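Local coordinates for protein Pcdhgb2 (Mus musculus, PDB 5SZR) that is potentially a calcium-dependent cell-adhesion protein, seen here as extracellular cadherin domains 3 to 6, and may help establish specific neuronal connections in the brain, at residues A[3-8]-A[40-45]; A[25-30]-A[92-97]; A[128-133]-A[199-204]; A[257-262]-A[286-291]; A[325-330]-A[336-341]. All blocks are in the same frame, centred on the assembly; numbering follows the deposited sequence. Where two conformers were deposited one is given.

Interaction 1. Residues A[3-8]-A[40-45]; sequences PMFSQD and ITYAFH
Tyr42 OH accepts a hydrogen bond from the backbone N of Ala29, a bond that is likely to hold the ring where it meets Phe5. The two aromatic side chains slide past each other in opposite directions. Phe5 comes to the edge of the tyrosine ring, close to its plane, with Phe5 CE1 3.9 Å from Tyr42 CE1; Phe5 CZ, 4.0 Å from Tyr42 CE1, lies at the same edge. The phenylalanine ring is itself tilted to this approach, and no ring lies flat on the other. Both segments belong to the first cadherin repeat of the construct, a Greek-key beta sandwich: 3-8 is the loop leading into strand 9-15, and 40-45 runs along strand 41-44, these two strands being the outermost of one four-stranded sheet. Strand 77-85 lies within that sheet, and its Ala84 is touched by Phe5, Ile40 and Tyr42 alike. A second, purely aliphatic contact joins Pro3 CB to Ile40 CD1 at 3.6 Å. Ile40 CG1 stands beside the backbone N (chi1 -63°), and a fully extended chi2 of -179° carries CD1 out to the proline ring. Pro3 in turn packs on Ala29.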
# COMPACT_ATOMS: atom_id res chain seq x y z
N PRO A 3 18.72 -61.37 66.44
CA PRO A 3 17.99 -60.13 66.17
C PRO A 3 16.78 -60.38 65.28
O PRO A 3 16.77 -61.30 64.45
CB PRO A 3 19.03 -59.25 65.47
CG PRO A 3 20.02 -60.21 64.90
CD PRO A 3 20.07 -61.37 65.85
N MET A 4 15.75 -59.56 65.45
CA MET A 4 14.55 -59.66 64.65
C MET A 4 13.91 -58.30 64.47
O MET A 4 13.80 -57.52 65.43
CB MET A 4 13.52 -60.62 65.27
CG MET A 4 13.75 -62.08 64.93
SD MET A 4 12.23 -63.05 65.08
CE MET A 4 11.79 -62.73 66.80
N PHE A 5 13.48 -58.01 63.24
CA PHE A 5 12.73 -56.81 62.95
C PHE A 5 11.25 -57.00 63.29
O PHE A 5 10.74 -58.12 63.33
CB PHE A 5 12.88 -56.42 61.48
CG PHE A 5 14.26 -55.95 61.11
CD1 PHE A 5 14.65 -54.65 61.37
CD2 PHE A 5 15.16 -56.81 60.51
CE1 PHE A 5 15.92 -54.21 61.04
CE2 PHE A 5 16.43 -56.38 60.17
CZ PHE A 5 16.81 -55.08 60.44
N SER A 6 10.58 -55.87 63.54
CA SER A 6 9.16 -55.90 63.89
C SER A 6 8.32 -56.55 62.78
O SER A 6 7.28 -57.15 63.06
CB SER A 6 8.66 -54.48 64.17
OG SER A 6 7.45 -54.21 63.49
N GLN A 7 8.77 -56.43 61.54
CA GLN A 7 8.09 -57.04 60.40
C GLN A 7 9.12 -57.22 59.30
O GLN A 7 10.23 -56.70 59.37
CB GLN A 7 6.91 -56.18 59.93
CG GLN A 7 7.33 -54.86 59.29
CD GLN A 7 6.19 -53.87 59.18
OE1 GLN A 7 5.71 -53.35 60.19
NE2 GLN A 7 5.74 -53.60 57.95
N ASP A 8 8.73 -57.97 58.26
CA ASP A 8 9.68 -58.23 57.19
C ASP A 8 9.74 -57.09 56.17
O ASP A 8 10.83 -56.72 55.72
CB ASP A 8 9.35 -59.55 56.49
CG ASP A 8 9.55 -60.74 57.40
OD1 ASP A 8 10.28 -60.61 58.40
OD2 ASP A 8 8.98 -61.82 57.11
N ILE A 40 24.12 -53.93 67.57
CA ILE A 40 23.84 -54.57 66.29
C ILE A 40 24.24 -53.62 65.17
O ILE A 40 24.06 -52.40 65.29
CB ILE A 40 22.36 -54.97 66.19
CG1 ILE A 40 22.02 -56.00 67.26
CG2 ILE A 40 22.02 -55.51 64.80
CD1 ILE A 40 20.59 -56.48 67.22
N THR A 41 24.80 -54.18 64.10
CA THR A 41 25.17 -53.41 62.92
C THR A 41 24.14 -53.60 61.82
O THR A 41 23.59 -54.70 61.65
CB THR A 41 26.55 -53.82 62.40
OG1 THR A 41 26.52 -55.20 62.01
CG2 THR A 41 27.61 -53.63 63.49
N TYR A 42 23.88 -52.53 61.07
CA TYR A 42 22.97 -52.55 59.93
C TYR A 42 23.74 -52.28 58.64
O TYR A 42 24.74 -51.54 58.64
CB TYR A 42 21.86 -51.52 60.09
CG TYR A 42 21.05 -51.68 61.35
CD1 TYR A 42 19.95 -52.53 61.39
CD2 TYR A 42 21.38 -51.00 62.51
CE1 TYR A 42 19.21 -52.69 62.54
CE2 TYR A 42 20.65 -51.15 63.67
CZ TYR A 42 19.56 -51.99 63.67
OH TYR A 42 18.82 -52.15 64.82
N ALA A 43 23.27 -52.87 57.55
CA ALA A 43 23.91 -52.68 56.26
C ALA A 43 22.94 -53.07 55.16
O ALA A 43 22.13 -53.99 55.32
CB ALA A 43 25.20 -53.50 56.14
N PHE A 44 23.00 -52.35 54.04
CA PHE A 44 22.28 -52.78 52.86
C PHE A 44 22.87 -54.08 52.32
O PHE A 44 24.04 -54.40 52.55
CB PHE A 44 22.32 -51.71 51.76
CG PHE A 44 21.60 -50.44 52.11
CD1 PHE A 44 20.25 -50.45 52.41
CD2 PHE A 44 22.27 -49.23 52.10
CE1 PHE A 44 19.58 -49.28 52.71
CE2 PHE A 44 21.60 -48.05 52.40
CZ PHE A 44 20.26 -48.08 52.71
N HIS A 45 22.05 -54.83 51.58
CA HIS A 45 22.54 -56.01 50.90
C HIS A 45 21.62 -56.32 49.73
O HIS A 45 20.39 -56.21 49.85
CB HIS A 45 22.65 -57.21 51.85
CG HIS A 45 21.78 -58.37 51.49
ND1 HIS A 45 20.51 -58.54 52.00
CD2 HIS A 45 21.99 -59.43 50.67
CE1 HIS A 45 19.98 -59.64 51.51
NE2 HIS A 45 20.86 -60.20 50.70

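Interaction 2. Residues A[25-30]-A[92-97]; sequences LQVTAT and SHCSIQ. With MAN (alpha-D-mannopyranose), chain S.
Leu25, Val27 and Cys94 pack on the aromatic side chain of Phe10, and Val27 and Cys94 also on that of Phe5; the contact they make with Ile96 and with one another is itself apolar. Val27 and Ile96 reach toward each other tip to tip, Val27 CG1 standing 3.6 Å from Ile96 CD1. Val27 has CG1 beside its backbone N (chi1 -73°), which aims this methyl toward strand 91-101 and also sets it 4.2 Å from Cys94 SG. Leu25 passes Ile96 at a slant: its CD2 lies 4.1 Å from Ile96 CG1 and nearly as close to the CG2 and CD1 methyls, so one leucine methyl sits against three carbons of the isoleucine. With Ile96 cut back to an alanine, Val27 CG1 and Leu25 CD2 would probably lose their main partner and a gap would open between the segments. On the outward side, Gln26 N is 2.9 Å from O3 of the alpha-D-mannose O-linked to Ser23. Strand 23-26 and strand 91-101 belong to different sheets, and apolar residues meeting face to face between them are typical of the core of a cadherin beta sandwich.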
# COMPACT_ATOMS: atom_id res chain seq x y z
N LEU A 25 12.92 -43.60 57.27
CA LEU A 25 12.44 -44.61 58.19
C LEU A 25 13.62 -45.08 59.03
O LEU A 25 14.76 -45.08 58.57
CB LEU A 25 11.81 -45.80 57.46
CG LEU A 25 11.17 -46.88 58.34
CD1 LEU A 25 9.90 -46.35 58.98
CD2 LEU A 25 10.89 -48.16 57.56
N GLN A 26 13.33 -45.48 60.27
CA GLN A 26 14.28 -46.17 61.12
C GLN A 26 13.77 -47.59 61.35
O GLN A 26 12.62 -47.78 61.74
CB GLN A 26 14.48 -45.45 62.45
CG GLN A 26 15.46 -46.16 63.37
CD GLN A 26 15.66 -45.46 64.69
OE1 GLN A 26 15.01 -44.45 64.97
NE2 GLN A 26 16.56 -45.98 65.51
N VAL A 27 14.63 -48.57 61.08
CA VAL A 27 14.33 -49.97 61.36
C VAL A 27 15.25 -50.44 62.48
O VAL A 27 16.44 -50.09 62.51
CB VAL A 27 14.48 -50.85 60.10
CG1 VAL A 27 13.34 -50.59 59.14
CG2 VAL A 27 15.82 -50.58 59.42
N THR A 28 14.70 -51.21 63.41
CA THR A 28 15.45 -51.73 64.54
C THR A 28 15.15 -53.21 64.73
O THR A 28 14.01 -53.65 64.58
CB THR A 28 15.13 -50.97 65.84
OG1 THR A 28 13.71 -50.86 66.00
CG2 THR A 28 15.75 -49.58 65.81
N ALA A 29 16.19 -53.98 65.04
CA ALA A 29 16.08 -55.38 65.40
C ALA A 29 16.34 -55.56 66.89
O ALA A 29 16.95 -54.70 67.54
CB ALA A 29 17.05 -56.24 64.58
N THR A 30 15.88 -56.68 67.43
CA THR A 30 15.88 -56.91 68.87
C THR A 30 16.67 -58.16 69.23
O THR A 30 16.40 -59.25 68.71
CB THR A 30 14.45 -57.05 69.40
OG1 THR A 30 13.70 -55.87 69.09
CG2 THR A 30 14.46 -57.26 70.91
N SER A 92 19.61 -61.11 60.67
CA SER A 92 18.23 -61.04 60.21
C SER A 92 18.09 -59.93 59.18
O SER A 92 18.87 -58.97 59.16
CB SER A 92 17.25 -60.81 61.37
OG SER A 92 17.00 -62.01 62.06
N HIS A 93 17.09 -60.06 58.32
CA HIS A 93 16.89 -59.15 57.20
C HIS A 93 15.47 -58.62 57.19
O HIS A 93 14.54 -59.27 57.66
CB HIS A 93 17.18 -59.84 55.86
CG HIS A 93 18.45 -60.63 55.85
ND1 HIS A 93 18.51 -61.95 56.23
CD2 HIS A 93 19.71 -60.29 55.49
CE1 HIS A 93 19.75 -62.39 56.12
NE2 HIS A 93 20.50 -61.40 55.67
N CYS A 94 15.32 -57.42 56.63
CA CYS A 94 14.01 -56.86 56.34
C CYS A 94 14.13 -55.99 55.09
O CYS A 94 15.23 -55.58 54.70
CB CYS A 94 13.46 -56.04 57.51
SG CYS A 94 14.18 -54.39 57.66
N SER A 95 12.99 -55.73 54.46
CA SER A 95 12.95 -54.94 53.23
C SER A 95 12.07 -53.71 53.42
O SER A 95 11.09 -53.74 54.17
CB SER A 95 12.45 -55.77 52.05
OG SER A 95 13.44 -56.67 51.60
N ILE A 96 12.43 -52.64 52.72
CA ILE A 96 11.72 -51.37 52.78
C ILE A 96 11.48 -50.92 51.34
O ILE A 96 12.42 -50.55 50.64
CB ILE A 96 12.50 -50.31 53.56
CG1 ILE A 96 12.74 -50.79 54.98
CG2 ILE A 96 11.75 -48.99 53.55
CD1 ILE A 96 13.96 -50.20 55.61
N GLN A 97 10.22 -50.96 50.91
CA GLN A 97 9.85 -50.58 49.55
C GLN A 97 9.46 -49.11 49.56
O GLN A 97 8.44 -48.73 50.15
CB GLN A 97 8.72 -51.46 49.04
CG GLN A 97 9.16 -52.90 48.85
CD GLN A 97 8.06 -53.77 48.30
OE1 GLN A 97 7.49 -53.48 47.24
NE2 GLN A 97 7.76 -54.85 49.00
C1 MAN S . 12.66 -39.20 60.80
C2 MAN S . 13.11 -40.55 61.39
C3 MAN S . 12.27 -41.70 60.79
C4 MAN S . 10.76 -41.39 60.88
C5 MAN S . 10.47 -40.04 60.21
C6 MAN S . 9.01 -39.63 60.30
O2 MAN S . 12.89 -40.59 62.81
O3 MAN S . 12.56 -42.95 61.40
O4 MAN S . 10.01 -42.41 60.23
O5 MAN S . 11.26 -39.01 60.86
O6 MAN S . 8.22 -40.72 59.87

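Interaction 3. Residues A[128-133]-A[199-204]; sequences VIALIK and VIITLH
Ile129 and Leu203 cross at about a right angle, whereas Ile132 and Ile201 point at each other tip to tip, and between them these pairings join the two sheets of the second cadherin repeat, a beta sandwich. Strands 128-133 and 199-204 face each other with axes 9.6 Å apart at closest approach and run nearly antiparallel, at 158°. At the crossed pair, Ile129 CG2 meets both leucine methyls, 3.6 Å from Leu203 CD2 and 3.9 Å from Leu203 CD1. That branch lies opposite the backbone N, because chi1 of Ile129 is -56°. A classic beta bulge, in which Ile129 and Ala130 both pair with Leu167 of the neighbouring strand 164-169, lets these two consecutive residues both point toward strand 199-204. Ala130 contributes just its CB, 4.3 Å from Ile201 CD1, and Val115 packs against Ala130, Ile201 and Leu203. The outer surface of strand 199-204 has a different character: a fucose touches Ile200, and Thr202 OG1 is hydrogen-bonded to Asn182 OD1. Inside, the extended chain of Ile201 (chi2 179°) pushes its terminal methyl inward, where Ile201 CD1 comes within 4.1 Å of Ile132 CD1.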
# COMPACT_ATOMS: atom_id res chain seq x y z
N VAL A 128 -3.97 -24.70 6.72
CA VAL A 128 -3.16 -25.21 7.82
C VAL A 128 -1.84 -24.45 7.85
O VAL A 128 -1.00 -24.62 6.96
CB VAL A 128 -2.93 -26.72 7.69
CG1 VAL A 128 -2.05 -27.21 8.83
CG2 VAL A 128 -4.26 -27.44 7.69
N ILE A 129 -1.65 -23.62 8.87
CA ILE A 129 -0.45 -22.80 8.96
C ILE A 129 0.70 -23.57 9.59
O ILE A 129 1.85 -23.46 9.14
CB ILE A 129 -0.75 -21.52 9.76
CG1 ILE A 129 -1.91 -20.75 9.14
CG2 ILE A 129 0.48 -20.63 9.82
CD1 ILE A 129 -2.25 -19.51 9.91
N ALA A 130 0.43 -24.35 10.64
CA ALA A 130 1.50 -24.99 11.38
C ALA A 130 0.95 -26.20 12.11
O ALA A 130 -0.25 -26.28 12.41
CB ALA A 130 2.15 -24.01 12.37
N LEU A 131 1.84 -27.15 12.38
CA LEU A 131 1.51 -28.33 13.16
C LEU A 131 2.13 -28.20 14.54
O LEU A 131 3.32 -27.87 14.67
CB LEU A 131 2.02 -29.59 12.45
CG LEU A 131 1.41 -29.78 11.05
CD1 LEU A 131 2.01 -30.99 10.36
CD2 LEU A 131 -0.10 -29.91 11.14
N ILE A 132 1.32 -28.44 15.57
CA ILE A 132 1.69 -28.21 16.96
C ILE A 132 1.65 -29.54 17.70
O ILE A 132 0.68 -30.30 17.58
CB ILE A 132 0.75 -27.20 17.64
CG1 ILE A 132 0.59 -25.93 16.77
CG2 ILE A 132 1.23 -26.87 19.04
CD1 ILE A 132 1.87 -25.19 16.51
N LYS A 133 2.70 -29.82 18.47
CA LYS A 133 2.77 -31.01 19.32
C LYS A 133 3.26 -30.60 20.70
O LYS A 133 4.13 -29.74 20.83
CB LYS A 133 3.71 -32.07 18.72
CG LYS A 133 3.67 -33.40 19.44
CD LYS A 133 4.84 -34.29 19.03
CE LYS A 133 4.90 -35.54 19.91
NZ LYS A 133 6.14 -36.34 19.68
N VAL A 199 5.31 -20.31 22.73
CA VAL A 199 6.14 -20.13 21.54
C VAL A 199 5.48 -19.10 20.64
O VAL A 199 4.25 -19.07 20.50
CB VAL A 199 6.36 -21.46 20.78
CG1 VAL A 199 7.21 -22.42 21.60
CG2 VAL A 199 5.03 -22.10 20.41
N ILE A 200 6.30 -18.26 20.01
CA ILE A 200 5.83 -17.20 19.13
C ILE A 200 6.11 -17.62 17.70
O ILE A 200 7.27 -17.84 17.33
CB ILE A 200 6.48 -15.85 19.46
CG1 ILE A 200 6.17 -15.47 20.91
CG2 ILE A 200 6.01 -14.78 18.50
CD1 ILE A 200 6.88 -14.24 21.39
N ILE A 201 5.06 -17.75 16.90
CA ILE A 201 5.17 -18.08 15.49
C ILE A 201 5.04 -16.79 14.70
O ILE A 201 4.02 -16.09 14.81
CB ILE A 201 4.10 -19.10 15.05
CG1 ILE A 201 4.13 -20.33 15.94
CG2 ILE A 201 4.30 -19.48 13.59
CD1 ILE A 201 3.09 -21.36 15.58
N THR A 202 6.06 -16.47 13.91
CA THR A 202 6.04 -15.30 13.05
C THR A 202 5.54 -15.70 11.67
O THR A 202 6.04 -16.65 11.07
CB THR A 202 7.43 -14.67 12.95
OG1 THR A 202 7.79 -14.10 14.21
CG2 THR A 202 7.45 -13.59 11.88
N LEU A 203 4.54 -14.97 11.18
CA LEU A 203 3.93 -15.24 9.88
C LEU A 203 4.22 -14.11 8.91
O LEU A 203 3.95 -12.94 9.21
CB LEU A 203 2.42 -15.44 10.03
CG LEU A 203 2.03 -16.64 10.89
CD1 LEU A 203 0.52 -16.84 10.89
CD2 LEU A 203 2.75 -17.88 10.39
N HIS A 204 4.76 -14.46 7.75
CA HIS A 204 4.98 -13.53 6.66
C HIS A 204 3.88 -13.74 5.63
O HIS A 204 3.73 -14.84 5.10
CB HIS A 204 6.36 -13.73 6.04
CG HIS A 204 7.48 -13.26 6.91
ND1 HIS A 204 7.31 -12.30 7.89
CD2 HIS A 204 8.79 -13.61 6.95
CE1 HIS A 204 8.47 -12.09 8.50
NE2 HIS A 204 9.38 -12.87 7.94

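Interaction 4. Residues A[257-262]-A[286-291]; sequences SDLEPR and EQLRSF. With CA (calcium ion), chain Q; CA (calcium ion), chain P.
An ST turn at Ser257, closing the edge strand 250-257, presents Asp258 and Leu259 to Leu288 and Phe291. Ser257 OG accepts from Leu259 N at 2.9 Å in a nearly straight bond (166°). Leu259 lies obliquely across both partners: its CD2 is 3.8 Å from Phe291 CB and 3.9 Å from Leu288 CD2, while CD1 approaches the phenylalanine ring at a tilt. A serine in place of Leu259 would probably leave Leu288 CD2 and the flank of Phe291 without their apolar cover. Asp258 crosses Phe291 at about a right angle, its carboxylate turned 54° from the ring plane and Asp258 OD1 lying 3.6 Å from Phe291 CB; OD1 takes its hydrogen bond from the backbone N of Gln292. In the third cadherin repeat, strands 250-257 and 290-299 are neighbours in one sheet, and the loop after the first and the turn before the second meet here. Phe291, its CG set between its backbone N and carbonyl carbon (chi1 58°), turns its ring to Phe283, which it meets edge-to-face. Two residues before Leu288, Glu286 belongs with Asp284 to the DXE motif of the interdomain calcium site. Glu286 OE1 bridges two calcium ions, at 2.3 Å from that of chain P and 2.8 Å from that of chain Q, and Glu286 OE2 binds the chain Q ion at 2.4 Å. Glu226, Asp317, Asp320 and Asp360 add further carboxylates.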
# COMPACT_ATOMS: atom_id res chain seq x y z
N SER A 257 -9.70 7.27 -28.56
CA SER A 257 -9.68 8.69 -28.88
C SER A 257 -10.74 8.98 -29.92
O SER A 257 -11.03 8.15 -30.78
CB SER A 257 -8.30 9.11 -29.40
OG SER A 257 -8.39 10.27 -30.21
N ASP A 258 -11.32 10.18 -29.84
CA ASP A 258 -12.30 10.60 -30.84
C ASP A 258 -11.66 11.03 -32.15
O ASP A 258 -12.38 11.44 -33.07
CB ASP A 258 -13.18 11.73 -30.30
CG ASP A 258 -12.39 12.89 -29.72
OD1 ASP A 258 -11.14 12.88 -29.81
OD2 ASP A 258 -13.02 13.83 -29.18
N LEU A 259 -10.33 10.96 -32.27
CA LEU A 259 -9.65 11.23 -33.52
C LEU A 259 -9.77 10.04 -34.46
O LEU A 259 -10.31 8.98 -34.11
CB LEU A 259 -8.17 11.54 -33.28
CG LEU A 259 -7.82 12.70 -32.35
CD1 LEU A 259 -6.36 12.63 -31.95
CD2 LEU A 259 -8.13 14.03 -33.01
N GLU A 260 -9.27 10.22 -35.68
CA GLU A 260 -9.13 9.10 -36.60
C GLU A 260 -8.13 8.10 -36.03
O GLU A 260 -7.02 8.50 -35.63
CB GLU A 260 -8.67 9.58 -37.97
CG GLU A 260 -9.49 10.72 -38.56
CD GLU A 260 -10.85 10.28 -39.06
OE1 GLU A 260 -11.08 9.05 -39.15
OE2 GLU A 260 -11.68 11.16 -39.36
N PRO A 261 -8.47 6.81 -35.95
CA PRO A 261 -7.54 5.85 -35.33
C PRO A 261 -6.20 5.76 -36.03
O PRO A 261 -5.18 5.50 -35.38
CB PRO A 261 -8.31 4.52 -35.41
CG PRO A 261 -9.74 4.91 -35.57
CD PRO A 261 -9.73 6.18 -36.38
N ARG A 262 -6.16 5.97 -37.35
CA ARG A 262 -4.91 5.92 -38.09
C ARG A 262 -4.05 7.15 -37.86
O ARG A 262 -2.86 7.13 -38.20
CB ARG A 262 -5.18 5.73 -39.58
N GLU A 286 -7.15 26.71 -35.14
CA GLU A 286 -8.12 27.00 -36.19
C GLU A 286 -8.62 25.74 -36.89
O GLU A 286 -9.71 25.77 -37.47
CB GLU A 286 -7.50 27.96 -37.21
CG GLU A 286 -7.51 29.43 -36.76
CD GLU A 286 -6.60 29.72 -35.57
OE1 GLU A 286 -5.42 29.33 -35.61
OE2 GLU A 286 -7.06 30.36 -34.61
N GLN A 287 -7.88 24.63 -36.82
CA GLN A 287 -8.35 23.37 -37.37
C GLN A 287 -9.11 22.54 -36.34
O GLN A 287 -10.17 22.00 -36.64
CB GLN A 287 -7.18 22.56 -37.94
CG GLN A 287 -6.62 23.11 -39.25
CD GLN A 287 -7.67 23.18 -40.35
OE1 GLN A 287 -8.42 22.23 -40.57
NE2 GLN A 287 -7.73 24.31 -41.04
N LEU A 288 -8.58 22.43 -35.12
CA LEU A 288 -9.21 21.62 -34.09
C LEU A 288 -9.03 22.28 -32.73
O LEU A 288 -7.90 22.57 -32.32
CB LEU A 288 -8.61 20.21 -34.07
CG LEU A 288 -9.21 19.19 -33.10
CD1 LEU A 288 -10.69 18.98 -33.38
CD2 LEU A 288 -8.45 17.88 -33.20
N ARG A 289 -10.15 22.50 -32.04
CA ARG A 289 -10.12 23.16 -30.74
C ARG A 289 -9.95 22.20 -29.58
O ARG A 289 -9.46 22.61 -28.52
CB ARG A 289 -11.41 23.98 -30.55
CG ARG A 289 -11.54 25.15 -31.52
CD ARG A 289 -13.00 25.41 -31.88
NE ARG A 289 -13.68 26.28 -30.92
CZ ARG A 289 -14.10 27.51 -31.20
NH1 ARG A 289 -13.91 28.02 -32.41
NH2 ARG A 289 -14.71 28.23 -30.28
N SER A 290 -10.31 20.93 -29.75
CA SER A 290 -10.34 20.00 -28.64
C SER A 290 -10.41 18.57 -29.17
O SER A 290 -10.96 18.32 -30.24
CB SER A 290 -11.53 20.28 -27.72
OG SER A 290 -11.53 19.43 -26.60
N PHE A 291 -9.84 17.63 -28.40
CA PHE A 291 -10.00 16.22 -28.70
C PHE A 291 -9.97 15.42 -27.40
O PHE A 291 -9.44 15.86 -26.38
CB PHE A 291 -8.93 15.70 -29.68
CG PHE A 291 -7.52 15.89 -29.22
CD1 PHE A 291 -6.85 14.87 -28.56
CD2 PHE A 291 -6.85 17.08 -29.46
CE1 PHE A 291 -5.54 15.04 -28.14
CE2 PHE A 291 -5.54 17.25 -29.05
CZ PHE A 291 -4.88 16.24 -28.39
CA CA Q . -5.08 31.27 -33.68
CA CA P . -3.25 28.62 -35.96
O HOH W 1 -3.41 29.66 -38.33
O HOH W 2 -1.39 27.19 -36.47

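Interaction 5. Residues A[325-330]-A[336-341]; sequences VLYPTL and ALFDMV
Pro328 forms the tight part of this contact, with its ring wedged against Ala336 and Phe338. Pro328 CG is 3.7 Å from Ala336 CB, and Pro328 CB is 3.7 Å from Phe338 CZ. The proline meets the phenylalanine at about a right angle and at the ring edge, near its plane. Phe338 has CG beside its backbone N (chi1 -55°), which turns CZ toward the proline. Leu330 CD2 adds a slacker touch, 4.2 Å from Ala336 CB. The outer side is looser: Tyr327 and Thr329 are exposed, and Tyr327 OH gets no nearer than 4.5 Å to Phe338 CE1. The peptide bond before Pro328 is cis, and Pro328 CB lies over one face of the tyrosine ring. Here the chain of the last cadherin repeat switches sheets: strand 324-327, bulged at Leu326 and Tyr327 opposite Val355, pairs antiparallel with strand 350-357, whereas strand 335-342 runs parallel to strand 418-428.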
# COMPACT_ATOMS: atom_id res chain seq x y z
N VAL A 325 -8.26 42.95 -44.64
CA VAL A 325 -9.33 43.79 -45.15
C VAL A 325 -9.98 43.11 -46.35
O VAL A 325 -9.28 42.68 -47.28
CB VAL A 325 -8.80 45.18 -45.52
CG1 VAL A 325 -9.93 46.07 -46.03
CG2 VAL A 325 -8.10 45.83 -44.33
N LEU A 326 -11.30 42.98 -46.32
CA LEU A 326 -12.06 42.42 -47.43
C LEU A 326 -12.80 43.46 -48.25
O LEU A 326 -13.07 43.22 -49.43
CB LEU A 326 -13.07 41.39 -46.91
CG LEU A 326 -12.50 40.22 -46.12
CD1 LEU A 326 -13.60 39.24 -45.75
CD2 LEU A 326 -11.40 39.52 -46.91
N TYR A 327 -13.13 44.60 -47.65
CA TYR A 327 -13.77 45.71 -48.34
C TYR A 327 -13.35 47.01 -47.68
O TYR A 327 -13.27 47.08 -46.45
CB TYR A 327 -15.30 45.56 -48.32
CG TYR A 327 -16.02 46.67 -49.06
CD1 TYR A 327 -16.45 46.49 -50.37
CD2 TYR A 327 -16.26 47.90 -48.46
CE1 TYR A 327 -17.10 47.51 -51.05
CE2 TYR A 327 -16.89 48.92 -49.12
CZ TYR A 327 -17.32 48.72 -50.42
OH TYR A 327 -17.96 49.73 -51.09
N PRO A 328 -13.08 48.06 -48.47
CA PRO A 328 -13.13 48.07 -49.94
C PRO A 328 -11.96 47.33 -50.57
O PRO A 328 -10.98 47.04 -49.87
CB PRO A 328 -13.06 49.57 -50.27
CG PRO A 328 -12.30 50.16 -49.13
CD PRO A 328 -12.74 49.39 -47.92
N THR A 329 -12.07 47.02 -51.86
CA THR A 329 -10.93 46.48 -52.58
C THR A 329 -9.82 47.53 -52.61
O THR A 329 -10.07 48.70 -52.89
CB THR A 329 -11.33 46.11 -54.01
OG1 THR A 329 -12.47 45.24 -53.97
CG2 THR A 329 -10.19 45.39 -54.71
N LEU A 330 -8.60 47.11 -52.29
CA LEU A 330 -7.47 48.01 -52.24
C LEU A 330 -6.62 47.88 -53.49
O LEU A 330 -6.50 46.80 -54.08
CB LEU A 330 -6.61 47.75 -51.00
CG LEU A 330 -7.29 47.86 -49.63
CD1 LEU A 330 -6.28 47.62 -48.51
CD2 LEU A 330 -7.98 49.20 -49.47
N ALA A 336 -7.90 53.14 -51.66
CA ALA A 336 -9.20 53.03 -52.30
C ALA A 336 -9.76 54.43 -52.51
O ALA A 336 -9.52 55.34 -51.72
CB ALA A 336 -10.18 52.19 -51.46
N LEU A 337 -10.52 54.60 -53.59
CA LEU A 337 -10.97 55.91 -54.03
C LEU A 337 -12.49 56.02 -53.91
O LEU A 337 -13.22 55.17 -54.44
CB LEU A 337 -10.53 56.18 -55.47
CG LEU A 337 -11.03 57.49 -56.10
CD1 LEU A 337 -10.69 58.68 -55.22
CD2 LEU A 337 -10.44 57.66 -57.49
N PHE A 338 -12.95 57.06 -53.23
CA PHE A 338 -14.37 57.39 -53.12
C PHE A 338 -14.51 58.86 -53.47
O PHE A 338 -14.27 59.73 -52.62
CB PHE A 338 -14.90 57.08 -51.72
CG PHE A 338 -14.66 55.67 -51.27
CD1 PHE A 338 -15.61 54.69 -51.51
CD2 PHE A 338 -13.49 55.32 -50.63
CE1 PHE A 338 -15.40 53.39 -51.10
CE2 PHE A 338 -13.27 54.02 -50.22
CZ PHE A 338 -14.22 53.05 -50.46
N ASP A 339 -14.91 59.16 -54.71
CA ASP A 339 -14.86 60.52 -55.23
C ASP A 339 -16.24 61.14 -55.46
O ASP A 339 -16.32 62.24 -56.01
CB ASP A 339 -14.04 60.58 -56.52
CG ASP A 339 -14.56 59.65 -57.60
OD1 ASP A 339 -13.82 59.40 -58.58
OD2 ASP A 339 -15.71 59.16 -57.50
N MET A 340 -17.32 60.46 -55.08
CA MET A 340 -18.66 60.98 -55.33
C MET A 340 -19.35 61.48 -54.06
O MET A 340 -20.58 61.53 -54.00
CB MET A 340 -19.52 59.92 -56.01
CG MET A 340 -19.12 59.60 -57.45
SD MET A 340 -19.74 60.76 -58.69
CE MET A 340 -18.45 62.00 -58.73
N VAL A 341 -18.58 61.88 -53.05
CA VAL A 341 -19.14 62.33 -51.78
C VAL A 341 -19.77 63.71 -51.97
O VAL A 341 -19.07 64.67 -52.32
CB VAL A 341 -18.09 62.35 -50.66
CG1 VAL A 341 -18.75 62.57 -49.31
CG2 VAL A 341 -17.29 61.05 -50.67

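The five contacts sample four cadherin repeats strung end to end. Interactions 1 and 2 share the first repeat, their centres about 4 Å apart and their segments interleaved along the chain; they are stitched together by a probable hydrogen bond from Ser95 N to Asp8 O at 2.7 Å. The others follow in series without touching: centres of interactions 2 and 3 are about 56 Å apart, of 3 and 4 about 61 Å, and of 4 and 5 about 41 Å, and the centres of interactions 1 and 5, near opposite ends of the rod, are about 158 Å apart. Interaction 4 alone contains a calcium ligand, Glu286; Asp360 reaches that site from the repeat of interaction 5.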